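Long-range contact in multicopper oxidase (Arthrobacter sp. FB24, PDB 3GDC), which probably oxidises phenolic or similar substrates at copper centres while reducing dioxygen to water, as laccase-type multicopper oxidases do: residues 258-270 against 276-288. Numbering follows the deposited sequence.
Sequences LRFPYPGKFMFHA and AELGWMGFFEVSA. With CU (copper (II) ion), chain G.
Antiparallel strands 264-269 and 281-287 of a cupredoxin-type beta sandwich pair here and carry copper ligand H269 at the end of the first strand. Three hydrogen-bonded pairs, G264 with V286, F266 with F284 and F268 with G282, set the register, each closed by two N-H...O bonds; F268 N to G282 O measures 2.9 Å. On the face bearing K265, M267 and H269, the lysine chain crosses the F283 ring, CD lying 4.3 Å from its centroid and 13° off the normal, with NZ in an off-centre cation-pi contact. The opposite face holds an aromatic cluster: F284 CE2 sits over one face of the F268 ring, the two planes at 51°, while F260 CZ lies over a face of F284. F268 CD1 meets the W280 edge at CZ3, 3.5 Å away. W280 lays its indole against the H269-A270 backbone because chi1 of 177° turns CG away from its own N: A270 CB is 3.6 Å from the five-membered centroid, and H269 CA makes a CH-pi contact over the six-membered ring. Replacing this tryptophan by an alanine is likely to uncover the backbone beside the ligand histidine and leave F268 CD1 without its aromatic partner. H224 and, from a second subunit, H134 also bind this copper. H269 ND1 donates to A270 O, which holds the imidazole's rotation, and NE2 reaches the copper at 1.9 Å.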
# COMPACT_ATOMS: atom_id res chain seq x y z
N LEU A 258 -17.37 -0.07 12.56
CA LEU A 258 -18.55 -0.54 11.85
C LEU A 258 -19.71 -0.96 12.74
O LEU A 258 -19.55 -1.15 13.94
CB LEU A 258 -18.18 -1.68 10.89
CG LEU A 258 -17.81 -3.05 11.44
CD1 LEU A 258 -17.82 -4.02 10.27
CD2 LEU A 258 -16.44 -3.04 12.09
N ARG A 259 -20.89 -1.09 12.14
CA ARG A 259 -22.06 -1.69 12.78
C ARG A 259 -22.52 -2.82 11.85
O ARG A 259 -22.75 -2.58 10.67
CB ARG A 259 -23.19 -0.67 12.94
CG ARG A 259 -22.79 0.59 13.68
CD ARG A 259 -23.93 1.61 13.69
NE ARG A 259 -23.59 2.80 14.49
CZ ARG A 259 -23.85 2.94 15.79
NH1 ARG A 259 -24.46 1.97 16.47
NH2 ARG A 259 -23.50 4.06 16.41
N PHE A 260 -22.64 -4.03 12.39
CA PHE A 260 -23.06 -5.19 11.59
C PHE A 260 -24.59 -5.18 11.45
O PHE A 260 -25.29 -5.30 12.45
CB PHE A 260 -22.63 -6.48 12.26
CG PHE A 260 -21.15 -6.73 12.23
CD1 PHE A 260 -20.60 -7.57 11.25
CD2 PHE A 260 -20.31 -6.18 13.19
CE1 PHE A 260 -19.22 -7.82 11.22
CE2 PHE A 260 -18.93 -6.43 13.17
CZ PHE A 260 -18.39 -7.25 12.19
N PRO A 261 -25.10 -5.01 10.21
CA PRO A 261 -26.55 -4.86 10.01
C PRO A 261 -27.34 -6.17 10.13
O PRO A 261 -28.55 -6.11 10.35
CB PRO A 261 -26.66 -4.31 8.59
CG PRO A 261 -25.45 -4.85 7.90
CD PRO A 261 -24.36 -4.89 8.94
N TYR A 262 -26.67 -7.32 9.99
CA TYR A 262 -27.35 -8.62 9.94
C TYR A 262 -26.72 -9.65 10.87
O TYR A 262 -25.50 -9.70 10.99
CB TYR A 262 -27.37 -9.15 8.49
CG TYR A 262 -28.15 -8.29 7.53
CD1 TYR A 262 -29.53 -8.11 7.69
CD2 TYR A 262 -27.52 -7.63 6.47
CE1 TYR A 262 -30.26 -7.32 6.83
CE2 TYR A 262 -28.24 -6.83 5.58
CZ TYR A 262 -29.62 -6.68 5.78
OH TYR A 262 -30.38 -5.89 4.93
N PRO A 263 -27.54 -10.49 11.52
CA PRO A 263 -26.99 -11.53 12.39
C PRO A 263 -26.36 -12.65 11.57
O PRO A 263 -26.61 -12.73 10.37
CB PRO A 263 -28.23 -12.05 13.14
CG PRO A 263 -29.36 -11.80 12.19
CD PRO A 263 -29.02 -10.53 11.48
N GLY A 264 -25.53 -13.47 12.21
CA GLY A 264 -24.90 -14.61 11.54
C GLY A 264 -23.38 -14.58 11.54
O GLY A 264 -22.77 -13.73 12.22
N LYS A 265 -22.78 -15.50 10.79
CA LYS A 265 -21.32 -15.63 10.70
C LYS A 265 -20.76 -14.90 9.49
O LYS A 265 -21.19 -15.12 8.35
CB LYS A 265 -20.93 -17.10 10.58
CG LYS A 265 -20.68 -17.83 11.87
CD LYS A 265 -20.01 -19.15 11.56
CE LYS A 265 -19.69 -19.94 12.81
NZ LYS A 265 -18.79 -21.08 12.47
N PHE A 266 -19.78 -14.03 9.74
CA PHE A 266 -19.12 -13.26 8.68
C PHE A 266 -17.61 -13.43 8.77
O PHE A 266 -16.99 -13.06 9.77
CB PHE A 266 -19.53 -11.79 8.77
CG PHE A 266 -20.99 -11.57 8.55
CD1 PHE A 266 -21.48 -11.40 7.26
CD2 PHE A 266 -21.89 -11.59 9.61
CE1 PHE A 266 -22.85 -11.21 7.02
CE2 PHE A 266 -23.27 -11.41 9.40
CZ PHE A 266 -23.75 -11.21 8.10
N MET A 267 -17.03 -14.03 7.73
CA MET A 267 -15.59 -14.28 7.71
C MET A 267 -14.80 -12.96 7.68
O MET A 267 -15.24 -11.96 7.12
CB MET A 267 -15.22 -15.14 6.51
CG MET A 267 -13.83 -15.74 6.56
SD MET A 267 -13.54 -16.82 5.15
CE MET A 267 -14.32 -18.32 5.73
N PHE A 268 -13.64 -12.97 8.34
CA PHE A 268 -12.67 -11.90 8.17
C PHE A 268 -11.29 -12.52 8.02
O PHE A 268 -10.99 -13.55 8.66
CB PHE A 268 -12.75 -10.84 9.29
CG PHE A 268 -12.24 -11.30 10.62
CD1 PHE A 268 -11.01 -10.84 11.11
CD2 PHE A 268 -13.00 -12.15 11.42
CE1 PHE A 268 -10.53 -11.27 12.36
CE2 PHE A 268 -12.54 -12.57 12.66
CZ PHE A 268 -11.29 -12.13 13.13
N HIS A 269 -10.47 -11.94 7.15
CA HIS A 269 -9.17 -12.53 6.84
C HIS A 269 -8.31 -11.58 6.03
O HIS A 269 -8.80 -10.57 5.52
CB HIS A 269 -9.35 -13.85 6.06
CG HIS A 269 -10.16 -13.69 4.82
ND1 HIS A 269 -9.62 -13.36 3.60
CD2 HIS A 269 -11.50 -13.83 4.60
CE1 HIS A 269 -10.57 -13.29 2.69
NE2 HIS A 269 -11.72 -13.57 3.28
N ALA A 270 -7.04 -11.91 5.88
CA ALA A 270 -6.20 -11.20 4.92
C ALA A 270 -6.76 -11.43 3.52
O ALA A 270 -7.17 -12.54 3.20
CB ALA A 270 -4.78 -11.72 4.99
N ALA A 276 -4.15 -16.04 4.57
CA ALA A 276 -5.43 -16.56 5.05
C ALA A 276 -5.39 -18.06 5.27
O ALA A 276 -5.81 -18.56 6.32
CB ALA A 276 -6.55 -16.18 4.08
N GLU A 277 -4.84 -18.78 4.28
CA GLU A 277 -4.82 -20.23 4.29
C GLU A 277 -3.78 -20.80 5.26
O GLU A 277 -3.77 -22.00 5.55
CB GLU A 277 -4.66 -20.78 2.86
CG GLU A 277 -5.87 -20.45 1.99
CD GLU A 277 -6.08 -21.43 0.84
OE1 GLU A 277 -7.26 -21.78 0.56
OE2 GLU A 277 -5.07 -21.84 0.21
N LEU A 278 -2.93 -19.91 5.78
CA LEU A 278 -1.92 -20.29 6.76
C LEU A 278 -2.16 -19.67 8.16
O LEU A 278 -1.26 -19.62 8.98
CB LEU A 278 -0.52 -20.00 6.24
CG LEU A 278 -0.06 -20.86 5.05
CD1 LEU A 278 1.27 -20.37 4.49
CD2 LEU A 278 0.00 -22.32 5.45
N GLY A 279 -3.39 -19.22 8.40
CA GLY A 279 -3.85 -18.93 9.75
C GLY A 279 -4.53 -17.60 9.99
O GLY A 279 -5.20 -17.43 11.01
N TRP A 280 -4.36 -16.66 9.07
CA TRP A 280 -4.96 -15.33 9.23
C TRP A 280 -6.38 -15.34 8.62
O TRP A 280 -6.66 -14.73 7.59
CB TRP A 280 -3.99 -14.25 8.69
CG TRP A 280 -4.42 -12.78 8.67
CD1 TRP A 280 -3.70 -11.76 8.10
CD2 TRP A 280 -5.62 -12.18 9.18
NE1 TRP A 280 -4.37 -10.57 8.22
CE2 TRP A 280 -5.56 -10.80 8.87
CE3 TRP A 280 -6.75 -12.67 9.86
CZ2 TRP A 280 -6.57 -9.90 9.22
CZ3 TRP A 280 -7.76 -11.78 10.20
CH2 TRP A 280 -7.67 -10.41 9.88
N MET A 281 -7.27 -16.07 9.30
CA MET A 281 -8.69 -16.08 8.98
C MET A 281 -9.52 -16.41 10.23
O MET A 281 -9.07 -17.15 11.10
CB MET A 281 -9.01 -17.04 7.82
CG MET A 281 -8.76 -18.50 8.09
SD MET A 281 -9.28 -19.60 6.72
CE MET A 281 -10.84 -18.92 6.28
N GLY A 282 -10.71 -15.83 10.30
CA GLY A 282 -11.65 -16.10 11.38
C GLY A 282 -13.06 -15.70 10.99
O GLY A 282 -13.32 -15.38 9.83
N PHE A 283 -13.95 -15.72 11.98
CA PHE A 283 -15.33 -15.26 11.80
C PHE A 283 -15.71 -14.26 12.87
O PHE A 283 -15.25 -14.37 14.02
CB PHE A 283 -16.31 -16.42 11.96
CG PHE A 283 -16.22 -17.46 10.89
CD1 PHE A 283 -16.76 -17.21 9.63
CD2 PHE A 283 -15.63 -18.69 11.15
CE1 PHE A 283 -16.69 -18.19 8.62
CE2 PHE A 283 -15.56 -19.67 10.16
CZ PHE A 283 -16.09 -19.41 8.90
N PHE A 284 -16.57 -13.32 12.49
CA PHE A 284 -17.43 -12.62 13.45
C PHE A 284 -18.72 -13.41 13.56
O PHE A 284 -19.25 -13.90 12.56
CB PHE A 284 -17.76 -11.21 12.99
CG PHE A 284 -16.65 -10.23 13.17
CD1 PHE A 284 -16.55 -9.47 14.33
CD2 PHE A 284 -15.69 -10.08 12.17
CE1 PHE A 284 -15.49 -8.57 14.48
CE2 PHE A 284 -14.64 -9.16 12.32
CZ PHE A 284 -14.55 -8.41 13.48
N GLU A 285 -19.22 -13.55 14.79
CA GLU A 285 -20.54 -14.12 15.04
C GLU A 285 -21.44 -13.00 15.56
O GLU A 285 -21.25 -12.51 16.68
CB GLU A 285 -20.45 -15.27 16.03
CG GLU A 285 -21.79 -15.94 16.34
CD GLU A 285 -22.30 -16.78 15.18
OE1 GLU A 285 -21.70 -17.84 14.91
OE2 GLU A 285 -23.31 -16.37 14.55
N VAL A 286 -22.39 -12.58 14.73
CA VAL A 286 -23.24 -11.43 15.04
C VAL A 286 -24.56 -11.94 15.60
O VAL A 286 -25.28 -12.68 14.93
CB VAL A 286 -23.52 -10.56 13.79
CG1 VAL A 286 -24.29 -9.29 14.16
CG2 VAL A 286 -22.22 -10.20 13.06
N SER A 287 -24.86 -11.56 16.84
CA SER A 287 -26.09 -11.97 17.50
C SER A 287 -27.18 -10.94 17.22
O SER A 287 -26.90 -9.74 17.14
CB SER A 287 -25.87 -12.13 19.00
OG SER A 287 -25.48 -10.91 19.59
N ALA A 288 -28.42 -11.41 17.09
CA ALA A 288 -29.57 -10.56 16.73
C ALA A 288 -29.78 -9.33 17.62
O ALA A 288 -29.74 -9.41 18.85
CB ALA A 288 -30.85 -11.40 16.69
CU CU G . -13.17 -14.23 2.21